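Local atomic coordinates of siroheme decarboxylase (PDB entry 4CH7), a protein that decarboxylates siroheme, probably in two steps by way of monodecarboxysiroheme, to didecarboxysiroheme in heme d1 biosynthesis. Residues E21-L26 with F183-R188; D6-I11 with Q28-E33; I16-E21 with R188-Y193; P55-R60 with R174-T179; L62-A67 with A108-I113. All blocks are in the same frame, centred on the assembly; numbering follows the deposited sequence.

From the N terminus, contact 2 closes first, a short loop in which helix 4-11 meets the end of helix 22-30 within the first helix-turn-helix domain. Contacts 3 and 1 open inside that loop, at 16-21 and 21-26, but close only in the second helix-turn-helix domain, so both cross contact 2; they share E21 and R188, and contact 3 encloses contact 1. Within contact 1 lies contact 4, where strand 53-57 meets helix 170-179, and innermost is contact 5, which pairs strands 65-71 and 103-109 of the barrel. Contacts 4 and 5 touch, for example Y57 CB on L62 CD1. Contacts 1, 3 and 4 thus join the two halves of the chain.

Contact 1 of 5, residues E21-L26 with F183-R188; sequences EPFSVL and FPLVER
F23, on the first turn of helix 22-30, points its CB toward the loop 183-188. With CG anti to the carbonyl carbon (chi1 -63°), the ring meets four successive loop residues, F183 to V186. CD2 comes first, 3.2 Å from V186 O, which lies in the ring plane at its edge. CE2 is next, 3.5 Å from P184 O and again near the plane, so two carbonyl oxygens line one ring edge. At the tip, CZ is 3.7 Å from F183 CE2 and 3.8 Å from L185 CD2; the F23 and F183 planes meet obliquely at 56°. An inverse gamma turn centred on L185 shapes this loop, which belongs to the second helix-turn-helix domain of the chain, whereas F23 belongs to the first, where L38 also packs on its ring. At the backbone of F23, water 1 donates to E187 O (2.9 Å) and weakly accepts from F23 N. E21, the N-cap of the helix, lays its CG 3.6 Å from E187 O, and its extended chain runs beside E187. E21 OE2 stands 4.6 Å from R188 NH1, charges only, because the oxygen lies well out of the guanidinium plane; R188 NH2 has its salt bridge with E201.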
# COMPACT_ATOMS: atom_id res chain seq x y z
N GLU A 21 16.34 -12.35 19.51
CA GLU A 21 17.33 -12.70 18.49
C GLU A 21 16.70 -13.52 17.37
O GLU A 21 16.92 -14.72 17.28
CB GLU A 21 18.50 -13.46 19.12
CG GLU A 21 19.20 -12.71 20.25
CD GLU A 21 20.32 -13.50 20.89
OE1 GLU A 21 20.77 -14.50 20.28
OE2 GLU A 21 20.76 -13.12 21.99
N PRO A 22 15.93 -12.85 16.49
CA PRO A 22 15.18 -13.53 15.43
C PRO A 22 16.09 -14.11 14.35
O PRO A 22 15.74 -15.11 13.73
CB PRO A 22 14.31 -12.41 14.84
CG PRO A 22 15.08 -11.15 15.12
CD PRO A 22 15.74 -11.39 16.45
N PHE A 23 17.25 -13.49 14.13
CA PHE A 23 18.19 -13.97 13.13
C PHE A 23 19.00 -15.16 13.64
O PHE A 23 19.54 -15.94 12.85
CB PHE A 23 19.11 -12.84 12.67
CG PHE A 23 18.40 -11.71 11.99
CD1 PHE A 23 17.68 -11.94 10.82
CD2 PHE A 23 18.44 -10.43 12.51
CE1 PHE A 23 17.02 -10.90 10.18
CE2 PHE A 23 17.79 -9.38 11.87
CZ PHE A 23 17.07 -9.62 10.71
N SER A 24 19.08 -15.30 14.96
CA SER A 24 19.66 -16.49 15.56
C SER A 24 18.75 -17.68 15.26
O SER A 24 19.22 -18.77 14.91
CB SER A 24 19.82 -16.30 17.07
OG SER A 24 20.65 -17.29 17.64
N VAL A 25 17.45 -17.45 15.38
CA VAL A 25 16.44 -18.46 15.09
C VAL A 25 16.44 -18.85 13.61
O VAL A 25 16.42 -20.03 13.27
CB VAL A 25 15.03 -17.99 15.50
CG1 VAL A 25 13.98 -19.01 15.12
CG2 VAL A 25 14.98 -17.72 17.00
N LEU A 26 16.45 -17.84 12.73
CA LEU A 26 16.51 -18.08 11.29
C LEU A 26 17.79 -18.81 10.91
O LEU A 26 17.77 -19.71 10.06
CB LEU A 26 16.41 -16.76 10.52
CG LEU A 26 15.14 -15.92 10.65
CD1 LEU A 26 15.09 -14.84 9.59
CD2 LEU A 26 13.91 -16.79 10.60
N PHE A 183 14.22 -2.79 9.13
CA PHE A 183 14.52 -3.66 10.26
C PHE A 183 16.03 -3.83 10.36
O PHE A 183 16.66 -4.28 9.40
CB PHE A 183 13.84 -5.02 10.08
CG PHE A 183 13.77 -5.84 11.34
CD1 PHE A 183 13.04 -5.40 12.44
CD2 PHE A 183 14.41 -7.07 11.41
CE1 PHE A 183 12.97 -6.15 13.59
CE2 PHE A 183 14.34 -7.84 12.56
CZ PHE A 183 13.61 -7.38 13.66
N PRO A 184 16.61 -3.46 11.51
CA PRO A 184 18.06 -3.54 11.70
C PRO A 184 18.59 -4.95 11.47
O PRO A 184 18.02 -5.90 12.00
CB PRO A 184 18.23 -3.16 13.18
CG PRO A 184 17.02 -2.34 13.52
CD PRO A 184 15.91 -2.96 12.71
N LEU A 185 19.65 -5.07 10.68
CA LEU A 185 20.26 -6.37 10.45
C LEU A 185 21.34 -6.62 11.49
O LEU A 185 22.53 -6.62 11.18
CB LEU A 185 20.81 -6.47 9.03
CG LEU A 185 19.77 -6.32 7.92
CD1 LEU A 185 20.34 -6.68 6.56
CD2 LEU A 185 18.55 -7.17 8.23
N VAL A 186 20.90 -6.82 12.73
CA VAL A 186 21.80 -7.03 13.86
C VAL A 186 21.31 -8.18 14.73
O VAL A 186 20.22 -8.71 14.51
CB VAL A 186 21.93 -5.76 14.72
CG1 VAL A 186 22.68 -4.67 13.96
CG2 VAL A 186 20.55 -5.26 15.13
N GLU A 187 22.12 -8.56 15.71
CA GLU A 187 21.80 -9.66 16.60
C GLU A 187 20.60 -9.34 17.48
O GLU A 187 19.79 -10.21 17.79
CB GLU A 187 23.02 -9.99 17.47
CG GLU A 187 22.77 -10.97 18.60
CD GLU A 187 24.03 -11.65 19.06
OE1 GLU A 187 24.80 -12.11 18.19
OE2 GLU A 187 24.25 -11.75 20.28
N ARG A 188 20.48 -8.07 17.88
CA ARG A 188 19.40 -7.64 18.75
C ARG A 188 18.64 -6.47 18.12
O ARG A 188 18.79 -5.33 18.55
CB ARG A 188 19.94 -7.24 20.12
CG ARG A 188 20.66 -8.37 20.84
CD ARG A 188 19.69 -9.21 21.65
NE ARG A 188 19.20 -8.47 22.81
CZ ARG A 188 19.84 -8.42 23.98
NH1 ARG A 188 20.98 -9.07 24.15
NH2 ARG A 188 19.33 -7.72 24.99
O HOH W 1 19.34 -12.38 15.95

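Contact 2 of 5, residues D6-I11 with Q28-E33; sequences DKILKI and QEVGIE
K7 supplies the one hydrogen bond between helix 4-11 and the end of helix 22-30: its NZ donates to V30 O over 3.2 Å. The donor lies in the carbonyl plane, with a C=O...N angle of 158°, and the bend of the lysine chain at chi3 (-57°) turns CE toward the same oxygen. That carbonyl sits where helix 22-30 stops. A Schellman motif ends it, with I32 N bonded to A27 O, G31 N to Q28 O, and G31 as the C-prime residue at a phi of 99°.

The apolar contacts group around V30, whose two methyls are shared out between successive turns of helix 4-11. V30 CG1 meets I8 CG1 at 4.1 Å, the side chains crossing at about a right angle, while V30 CG2 meets I11 CG2 at 3.8 Å. Beyond the helix end, I32 CD1 touches I8 CD1 at 3.5 Å. I8 also packs on L37, T40 and I41 of helix 34-47, the third helix of this helix-turn-helix domain.

One contact is mixed: I11 CD1 lies against E29, 3.8 Å from its CB and 3.4 Å from its OE1. Because the ammonium group of K7 stands at a helix C-terminus, the negative end of the helix dipole, its bond to V30 O is probably strengthened electrostatically, whereas hydrophobic contacts alone hold I8 to V30 and I32.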
# COMPACT_ATOMS: atom_id res chain seq x y z
N ASP A 6 19.15 -19.58 -1.71
CA ASP A 6 17.75 -19.93 -1.90
C ASP A 6 17.01 -20.09 -0.58
O ASP A 6 15.88 -19.63 -0.43
CB ASP A 6 17.64 -21.21 -2.73
CG ASP A 6 17.98 -21.00 -4.19
OD1 ASP A 6 19.18 -20.97 -4.54
OD2 ASP A 6 17.04 -20.86 -5.00
N LYS A 7 17.64 -20.76 0.39
CA LYS A 7 17.04 -20.97 1.70
C LYS A 7 16.86 -19.68 2.49
O LYS A 7 15.83 -19.47 3.14
CB LYS A 7 17.87 -21.96 2.53
CG LYS A 7 17.43 -23.40 2.42
CD LYS A 7 18.28 -24.29 3.31
CE LYS A 7 19.75 -24.16 2.95
NZ LYS A 7 20.62 -24.98 3.84
N ILE A 8 17.87 -18.82 2.44
CA ILE A 8 17.84 -17.54 3.14
C ILE A 8 16.82 -16.60 2.52
O ILE A 8 16.00 -16.01 3.23
CB ILE A 8 19.22 -16.86 3.10
CG1 ILE A 8 20.23 -17.65 3.93
CG2 ILE A 8 19.14 -15.45 3.62
CD1 ILE A 8 21.64 -17.13 3.80
N LEU A 9 16.88 -16.45 1.20
CA LEU A 9 15.94 -15.63 0.46
C LEU A 9 14.50 -16.04 0.76
O LEU A 9 13.63 -15.20 0.97
CB LEU A 9 16.20 -15.75 -1.05
CG LEU A 9 15.14 -15.14 -1.96
CD1 LEU A 9 15.10 -13.64 -1.78
CD2 LEU A 9 15.37 -15.52 -3.41
N LYS A 10 14.27 -17.35 0.79
CA LYS A 10 12.96 -17.91 1.08
C LYS A 10 12.49 -17.60 2.51
O LYS A 10 11.33 -17.28 2.73
CB LYS A 10 12.98 -19.43 0.86
CG LYS A 10 11.69 -20.14 1.26
CD LYS A 10 11.85 -21.65 1.21
CE LYS A 10 10.54 -22.35 1.52
NZ LYS A 10 10.01 -22.00 2.87
N ILE A 11 13.41 -17.69 3.47
CA ILE A 11 13.05 -17.60 4.88
C ILE A 11 12.82 -16.18 5.40
O ILE A 11 12.06 -15.97 6.34
CB ILE A 11 14.08 -18.35 5.78
CG1 ILE A 11 13.46 -18.74 7.12
CG2 ILE A 11 15.34 -17.51 5.99
CD1 ILE A 11 14.38 -19.55 8.02
N GLN A 28 19.57 -20.88 12.77
CA GLN A 28 19.37 -22.26 13.18
C GLN A 28 18.52 -23.01 12.16
O GLN A 28 18.87 -24.11 11.75
CB GLN A 28 18.71 -22.33 14.56
CG GLN A 28 19.64 -21.96 15.72
CD GLN A 28 20.79 -22.94 15.87
OE1 GLN A 28 20.63 -24.14 15.65
NE2 GLN A 28 21.95 -22.42 16.24
N GLU A 29 17.41 -22.40 11.76
CA GLU A 29 16.50 -23.01 10.79
C GLU A 29 17.15 -23.21 9.41
O GLU A 29 16.91 -24.22 8.74
CB GLU A 29 15.22 -22.18 10.65
CG GLU A 29 14.25 -22.33 11.82
CD GLU A 29 13.11 -21.34 11.77
OE1 GLU A 29 13.26 -20.29 11.12
OE2 GLU A 29 12.05 -21.62 12.38
N VAL A 30 17.97 -22.25 8.99
CA VAL A 30 18.68 -22.34 7.72
C VAL A 30 19.85 -23.32 7.82
O VAL A 30 20.13 -24.07 6.88
CB VAL A 30 19.15 -20.95 7.23
CG1 VAL A 30 20.25 -21.07 6.19
CG2 VAL A 30 17.97 -20.17 6.66
N GLY A 31 20.52 -23.33 8.97
CA GLY A 31 21.62 -24.24 9.18
C GLY A 31 22.98 -23.59 8.98
O GLY A 31 23.97 -24.28 8.73
N ILE A 32 23.02 -22.27 9.10
CA ILE A 32 24.28 -21.55 8.99
C ILE A 32 24.51 -20.64 10.20
O ILE A 32 23.57 -20.33 10.94
CB ILE A 32 24.35 -20.70 7.70
CG1 ILE A 32 23.27 -19.62 7.71
CG2 ILE A 32 24.22 -21.58 6.47
CD1 ILE A 32 23.27 -18.77 6.46
N GLU A 33 25.76 -20.23 10.39
CA GLU A 33 26.12 -19.33 11.49
C GLU A 33 25.43 -17.98 11.31
O GLU A 33 25.26 -17.51 10.18
CB GLU A 33 27.64 -19.18 11.55
CG GLU A 33 28.16 -18.39 12.74
CD GLU A 33 28.39 -16.94 12.40
OE1 GLU A 33 28.46 -16.60 11.20
OE2 GLU A 33 28.51 -16.13 13.35

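Contact 3 of 5, residues I16-E21 with R188-Y193; sequences IPLVKE and RPFLEY
V19 O lies against the F190 ring and K20 O against P189, yet no direct hydrogen bond joins the two segments; a single water makes the polar link. Water 2 donates to K20 O at 2.6 Å and accepts from F190 N at 2.9 Å, and it lies in the plane of the F190 ring at its edge. A backbone oxygen, V19 O, comes obliquely to that ring, 3.1 Å from CE2 and 3.2 Å from CD2. F190 is brought there by a CG anti to the carbonyl carbon (chi1 -68°) and a CB that points toward 16-21.

This resembles the way F23 meets the loop 183-188, with V186 O at its ring and a water to E187 O, although V19 O is oblique to F190 where V186 O lies in the F23 plane. L18, like L185, centres an inverse gamma turn. The two helix-turn-helix domains thus exchange similar contacts through matching loops, consistent with a pseudo-symmetric pair.

At the far end of the F190 ring, CZ touches L18 CD2 at 3.8 Å, the two side chains crossing at about a right angle, and both side chains also pack on I220 of strand 217-222. F183 meets F190 edge-to-face. On the flank, P189 CD lies 3.5 Å from K20 O, which therefore has a proline ring as well as the water beside it. K20 CB comes 4.3 Å from R188 NE, obliquely to the guanidinium group, whose salt bridge is with E201.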
# COMPACT_ATOMS: atom_id res chain seq x y z
N ILE A 16 9.04 -12.89 10.31
CA ILE A 16 10.19 -13.01 11.19
C ILE A 16 9.75 -12.94 12.65
O ILE A 16 9.09 -11.99 13.05
CB ILE A 16 11.23 -11.93 10.87
CG1 ILE A 16 11.73 -12.10 9.44
CG2 ILE A 16 12.40 -11.98 11.84
CD1 ILE A 16 12.83 -11.16 9.06
N PRO A 17 10.12 -13.97 13.44
CA PRO A 17 9.60 -14.14 14.81
C PRO A 17 9.88 -12.95 15.73
O PRO A 17 10.96 -12.36 15.68
CB PRO A 17 10.34 -15.38 15.32
CG PRO A 17 11.55 -15.52 14.43
CD PRO A 17 11.09 -15.02 13.09
N LEU A 18 8.89 -12.62 16.56
CA LEU A 18 9.05 -11.56 17.54
C LEU A 18 9.77 -12.09 18.77
O LEU A 18 9.16 -12.39 19.79
CB LEU A 18 7.68 -10.99 17.93
CG LEU A 18 6.92 -10.32 16.78
CD1 LEU A 18 5.49 -10.01 17.19
CD2 LEU A 18 7.63 -9.06 16.36
N VAL A 19 11.09 -12.23 18.64
CA VAL A 19 11.94 -12.64 19.75
C VAL A 19 13.11 -11.67 19.80
O VAL A 19 13.25 -10.82 18.92
CB VAL A 19 12.45 -14.08 19.56
CG1 VAL A 19 11.29 -15.05 19.42
CG2 VAL A 19 13.36 -14.18 18.35
N LYS A 20 13.95 -11.79 20.82
CA LYS A 20 15.08 -10.87 20.97
C LYS A 20 16.14 -11.09 19.89
O LYS A 20 16.75 -10.14 19.42
CB LYS A 20 15.70 -11.00 22.36
CG LYS A 20 14.75 -10.64 23.49
CD LYS A 20 15.43 -10.75 24.84
CE LYS A 20 14.47 -10.43 25.97
NZ LYS A 20 15.10 -10.61 27.30
N GLU A 21 16.34 -12.35 19.51
CA GLU A 21 17.33 -12.70 18.49
C GLU A 21 16.70 -13.52 17.37
O GLU A 21 16.92 -14.72 17.28
CB GLU A 21 18.50 -13.46 19.12
CG GLU A 21 19.20 -12.71 20.25
CD GLU A 21 20.32 -13.50 20.89
OE1 GLU A 21 20.77 -14.50 20.28
OE2 GLU A 21 20.76 -13.12 21.99
N ARG A 188 20.48 -8.07 17.88
CA ARG A 188 19.40 -7.64 18.75
C ARG A 188 18.64 -6.47 18.12
O ARG A 188 18.79 -5.33 18.55
CB ARG A 188 19.94 -7.24 20.12
CG ARG A 188 20.66 -8.37 20.84
CD ARG A 188 19.69 -9.21 21.65
NE ARG A 188 19.20 -8.47 22.81
CZ ARG A 188 19.84 -8.42 23.98
NH1 ARG A 188 20.98 -9.07 24.15
NH2 ARG A 188 19.33 -7.72 24.99
N PRO A 189 17.81 -6.76 17.10
CA PRO A 189 17.17 -5.73 16.27
C PRO A 189 16.01 -5.01 16.95
O PRO A 189 15.46 -4.08 16.35
CB PRO A 189 16.66 -6.53 15.07
CG PRO A 189 16.40 -7.90 15.61
CD PRO A 189 17.45 -8.13 16.67
N PHE A 190 15.63 -5.42 18.15
CA PHE A 190 14.57 -4.74 18.89
C PHE A 190 15.14 -3.89 20.02
O PHE A 190 14.42 -3.11 20.64
CB PHE A 190 13.58 -5.75 19.47
CG PHE A 190 12.77 -6.47 18.44
CD1 PHE A 190 11.68 -5.86 17.85
CD2 PHE A 190 13.09 -7.77 18.06
CE1 PHE A 190 10.92 -6.52 16.89
CE2 PHE A 190 12.34 -8.44 17.10
CZ PHE A 190 11.25 -7.82 16.52
N LEU A 191 16.44 -4.03 20.27
CA LEU A 191 17.09 -3.39 21.41
C LEU A 191 17.10 -1.86 21.33
O LEU A 191 16.65 -1.19 22.26
CB LEU A 191 18.51 -3.91 21.60
CG LEU A 191 19.23 -3.34 22.82
CD1 LEU A 191 18.41 -3.60 24.07
CD2 LEU A 191 20.63 -3.93 22.96
N GLU A 192 17.62 -1.32 20.23
CA GLU A 192 17.68 0.13 20.06
C GLU A 192 16.30 0.77 20.08
O GLU A 192 16.11 1.83 20.67
CB GLU A 192 18.43 0.51 18.78
CG GLU A 192 19.94 0.61 18.96
CD GLU A 192 20.32 1.46 20.16
OE1 GLU A 192 19.76 2.56 20.34
OE2 GLU A 192 21.19 1.02 20.94
N TYR A 193 15.34 0.11 19.43
CA TYR A 193 13.94 0.54 19.46
C TYR A 193 13.44 0.63 20.89
O TYR A 193 12.82 1.61 21.29
CB TYR A 193 13.07 -0.45 18.69
CG TYR A 193 13.21 -0.40 17.18
CD1 TYR A 193 13.69 0.73 16.54
CD2 TYR A 193 12.84 -1.49 16.39
CE1 TYR A 193 13.81 0.78 15.17
CE2 TYR A 193 12.97 -1.44 15.02
CZ TYR A 193 13.45 -0.31 14.41
OH TYR A 193 13.57 -0.26 13.04
O HOH W 2 16.28 -7.61 19.98

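Contact 4 of 5, residues P55-R60 with R174-T179; sequences PIYDSR and RIVSIT
Strand 55-57 runs at 134° to helix 174-179, with axes 10.1 Å apart at closest approach, so the gap is bridged from the strand by the side chains of P55 and Y57. Y57 does most of this. Its OH donates to T179 OG1 at 2.5 Å, the two side chains crossing at about a right angle and OG1 lying near the ring plane. T179 OG1, set between the backbone N and the carbonyl carbon (chi1 57°), in turn donates to I175 O at 2.5 Å from above the carbonyl plane. I175 O also accepts from T179 N at 3.1 Å, so the tyrosine proton heads a relay that ends on a helix carbonyl accepting two hydrogen bonds. V176 covers one face of the Y57 ring: its CG2 makes a CH-pi contact 4.0 Å from the centroid and 28° off the normal. P55 CG and CD both lie 3.2 Å from T179 O. All five touching residues are buried, and L208 of helix 201-213 packs on Y57 too. Strand 53-57 pairs with strand 217-222 of the other half, a two-stranded link perhaps comparable to the paired linker strands of AsnC/Lrp-type dimers, and here the first helix of the second helix-turn-helix domain packs against it.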
# COMPACT_ATOMS: atom_id res chain seq x y z
N PRO A 55 8.60 -4.27 9.25
CA PRO A 55 7.26 -4.64 9.70
C PRO A 55 6.23 -4.21 8.67
O PRO A 55 6.43 -3.19 8.01
CB PRO A 55 7.08 -3.81 10.97
CG PRO A 55 8.47 -3.55 11.46
CD PRO A 55 9.29 -3.39 10.21
N ILE A 56 5.16 -4.98 8.52
CA ILE A 56 4.04 -4.57 7.68
C ILE A 56 2.83 -4.33 8.58
O ILE A 56 2.34 -5.26 9.23
CB ILE A 56 3.71 -5.59 6.56
CG1 ILE A 56 4.71 -5.47 5.41
CG2 ILE A 56 2.32 -5.36 6.02
CD1 ILE A 56 6.06 -6.09 5.68
N TYR A 57 2.36 -3.09 8.63
CA TYR A 57 1.23 -2.73 9.47
C TYR A 57 -0.05 -2.64 8.64
O TYR A 57 -0.00 -2.23 7.48
CB TYR A 57 1.49 -1.40 10.19
CG TYR A 57 2.52 -1.49 11.29
CD1 TYR A 57 2.17 -1.93 12.55
CD2 TYR A 57 3.84 -1.12 11.06
CE1 TYR A 57 3.11 -2.02 13.56
CE2 TYR A 57 4.79 -1.20 12.07
CZ TYR A 57 4.41 -1.65 13.32
OH TYR A 57 5.34 -1.73 14.33
N ASP A 58 -1.18 -3.02 9.22
CA ASP A 58 -2.46 -2.91 8.53
C ASP A 58 -2.95 -1.46 8.61
O ASP A 58 -3.18 -0.94 9.70
CB ASP A 58 -3.49 -3.86 9.13
CG ASP A 58 -4.81 -3.83 8.40
OD1 ASP A 58 -5.60 -2.91 8.64
OD2 ASP A 58 -5.05 -4.74 7.58
N SER A 59 -3.12 -0.84 7.44
CA SER A 59 -3.48 0.57 7.34
C SER A 59 -4.70 0.96 8.18
O SER A 59 -4.63 1.88 9.00
CB SER A 59 -3.70 0.95 5.88
OG SER A 59 -4.10 2.31 5.75
N ARG A 60 -5.82 0.27 7.98
CA ARG A 60 -7.06 0.62 8.67
C ARG A 60 -7.04 0.25 10.16
O ARG A 60 -7.69 0.92 10.97
CB ARG A 60 -8.28 0.01 7.97
CG ARG A 60 -8.21 -1.48 7.71
CD ARG A 60 -9.56 -2.02 7.26
NE ARG A 60 -10.58 -1.84 8.28
CZ ARG A 60 -10.85 -2.73 9.23
NH1 ARG A 60 -10.18 -3.87 9.29
NH2 ARG A 60 -11.80 -2.48 10.13
N ARG A 174 3.78 5.74 18.71
CA ARG A 174 5.23 5.90 18.77
C ARG A 174 5.94 4.60 18.37
O ARG A 174 6.93 4.63 17.64
CB ARG A 174 5.68 6.31 20.17
CG ARG A 174 5.23 7.69 20.61
CD ARG A 174 5.98 8.13 21.87
NE ARG A 174 5.86 7.16 22.95
CZ ARG A 174 4.91 7.20 23.89
NH1 ARG A 174 4.00 8.16 23.88
NH2 ARG A 174 4.88 6.28 24.84
N ILE A 175 5.42 3.48 18.86
CA ILE A 175 5.94 2.16 18.51
C ILE A 175 5.92 1.95 17.00
O ILE A 175 6.95 1.64 16.40
CB ILE A 175 5.13 1.03 19.20
CG1 ILE A 175 5.43 0.98 20.69
CG2 ILE A 175 5.44 -0.31 18.56
CD1 ILE A 175 4.65 -0.08 21.44
N VAL A 176 4.75 2.13 16.39
CA VAL A 176 4.61 2.06 14.94
C VAL A 176 5.53 3.07 14.25
O VAL A 176 6.19 2.74 13.26
CB VAL A 176 3.15 2.30 14.50
CG1 VAL A 176 3.05 2.42 12.99
CG2 VAL A 176 2.26 1.17 14.99
N SER A 177 5.57 4.28 14.79
CA SER A 177 6.37 5.37 14.22
C SER A 177 7.85 5.01 14.04
O SER A 177 8.41 5.23 12.96
CB SER A 177 6.25 6.62 15.10
OG SER A 177 7.15 7.62 14.68
N ILE A 178 8.46 4.45 15.07
CA ILE A 178 9.89 4.18 15.06
C ILE A 178 10.27 2.79 14.53
O ILE A 178 11.43 2.55 14.19
CB ILE A 178 10.53 4.36 16.45
CG1 ILE A 178 10.24 3.15 17.34
CG2 ILE A 178 10.05 5.65 17.11
CD1 ILE A 178 11.28 2.95 18.43
N THR A 179 9.30 1.88 14.46
CA THR A 179 9.56 0.51 14.01
C THR A 179 9.26 0.28 12.52
O THR A 179 9.75 -0.68 11.93
CB THR A 179 8.77 -0.54 14.83
OG1 THR A 179 7.37 -0.26 14.76
CG2 THR A 179 9.23 -0.54 16.28

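Contact 5 of 5, residues L62-A67 with A108-I113; sequences LGYDSA and AVPPEI
D65 and V109 form an antiparallel hydrogen-bonded pair in which each backbone satisfies the other. V109 N donates to D65 O at 2.8 Å, nearly straight at 168°, and D65 N returns a more bent bond to V109 O, 3.1 Å and 140°. Each acceptor also receives a CA-H contact, from A108 CA to D65 O and from Y64 CA to V109 O (3.4 Å). The neighbouring pair, S66 with A108, is non-hydrogen-bonded, its CB atoms 4.0 Å apart; pairing resumes beyond it with A67 and L107.

In the other direction the ladder stops at P110 and P111, which have no N-H to offer. Instead G63 O abuts the P111 ring, 3.3 Å from its CB, and Y64 lies over P110. P110 CA makes a CH-pi contact 3.6 Å from the centroid of the Y64 ring and 14° off its normal, and P110 CB touches CZ at 3.6 Å. The polar ends find partners outside the pair: F320 N bonds to Y64 OH, and R136 forms a salt bridge with D65 OD2.

This pair lies in the first AsnC-like ligand-binding domain, whose strands join those of the second such domain in a closed eight-stranded antiparallel barrel. The A108 side chain lies about 9 Å from that of H93, the inferred active-site residue, on the neighbouring strand 91-97.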
# COMPACT_ATOMS: atom_id res chain seq x y z
N LEU A 62 -4.52 0.56 11.99
CA LEU A 62 -3.79 1.67 12.59
C LEU A 62 -4.75 2.83 12.85
O LEU A 62 -4.48 3.70 13.67
CB LEU A 62 -2.66 2.14 11.67
CG LEU A 62 -1.47 1.20 11.47
CD1 LEU A 62 -0.49 1.76 10.45
CD2 LEU A 62 -0.78 0.93 12.79
N GLY A 63 -5.88 2.82 12.14
CA GLY A 63 -6.84 3.90 12.25
C GLY A 63 -6.79 4.81 11.04
O GLY A 63 -7.45 5.85 11.00
N TYR A 64 -6.00 4.41 10.05
CA TYR A 64 -5.91 5.17 8.81
C TYR A 64 -7.08 4.86 7.89
O TYR A 64 -7.36 3.69 7.61
CB TYR A 64 -4.59 4.89 8.09
CG TYR A 64 -3.46 5.83 8.48
CD1 TYR A 64 -2.82 5.71 9.70
CD2 TYR A 64 -3.03 6.82 7.61
CE1 TYR A 64 -1.80 6.55 10.06
CE2 TYR A 64 -2.00 7.67 7.96
CZ TYR A 64 -1.39 7.53 9.18
OH TYR A 64 -0.36 8.38 9.54
N ASP A 65 -7.77 5.90 7.45
CA ASP A 65 -8.75 5.74 6.38
C ASP A 65 -8.02 5.98 5.07
O ASP A 65 -7.42 7.04 4.86
CB ASP A 65 -9.90 6.72 6.53
CG ASP A 65 -11.11 6.34 5.69
OD1 ASP A 65 -11.00 5.38 4.89
OD2 ASP A 65 -12.16 7.00 5.82
N SER A 66 -8.05 4.98 4.19
CA SER A 66 -7.41 5.11 2.89
C SER A 66 -8.39 4.83 1.76
O SER A 66 -9.27 3.97 1.89
CB SER A 66 -6.19 4.18 2.79
OG SER A 66 -6.56 2.83 3.01
N ALA A 67 -8.24 5.56 0.66
CA ALA A 67 -9.14 5.40 -0.48
C ALA A 67 -8.42 5.68 -1.78
O ALA A 67 -7.35 6.30 -1.80
CB ALA A 67 -10.34 6.32 -0.34
N ALA A 108 -4.12 8.21 1.98
CA ALA A 108 -4.29 7.64 3.31
C ALA A 108 -4.28 8.77 4.33
O ALA A 108 -3.36 9.59 4.35
CB ALA A 108 -3.19 6.65 3.62
N VAL A 109 -5.29 8.82 5.19
CA VAL A 109 -5.42 9.89 6.17
C VAL A 109 -5.34 9.34 7.59
O VAL A 109 -6.06 8.41 7.94
CB VAL A 109 -6.74 10.67 5.98
CG1 VAL A 109 -6.94 11.68 7.10
CG2 VAL A 109 -6.76 11.37 4.63
N PRO A 110 -4.45 9.92 8.42
CA PRO A 110 -4.34 9.54 9.83
C PRO A 110 -5.63 9.85 10.58
O PRO A 110 -6.35 10.76 10.17
CB PRO A 110 -3.20 10.43 10.35
CG PRO A 110 -3.13 11.58 9.39
CD PRO A 110 -3.49 10.98 8.06
N PRO A 111 -5.92 9.11 11.66
CA PRO A 111 -7.14 9.36 12.43
C PRO A 111 -7.04 10.65 13.24
O PRO A 111 -5.93 11.12 13.47
CB PRO A 111 -7.20 8.16 13.38
CG PRO A 111 -5.77 7.76 13.56
CD PRO A 111 -5.13 8.00 12.22
N GLU A 112 -8.18 11.21 13.63
CA GLU A 112 -8.22 12.45 14.43
C GLU A 112 -7.47 13.65 13.84
O GLU A 112 -6.68 14.29 14.53
CB GLU A 112 -7.73 12.20 15.86
CG GLU A 112 -8.81 11.70 16.82
CD GLU A 112 -8.74 10.20 17.04
OE1 GLU A 112 -7.62 9.65 17.05
OE2 GLU A 112 -9.81 9.58 17.21
N ILE A 113 -7.72 13.95 12.57
CA ILE A 113 -7.21 15.16 11.95
C ILE A 113 -8.29 15.74 11.06
O ILE A 113 -8.67 16.91 11.19
CB ILE A 113 -5.93 14.90 11.12
CG1 ILE A 113 -4.73 14.71 12.04
CG2 ILE A 113 -5.67 16.04 10.15
CD1 ILE A 113 -3.40 14.64 11.32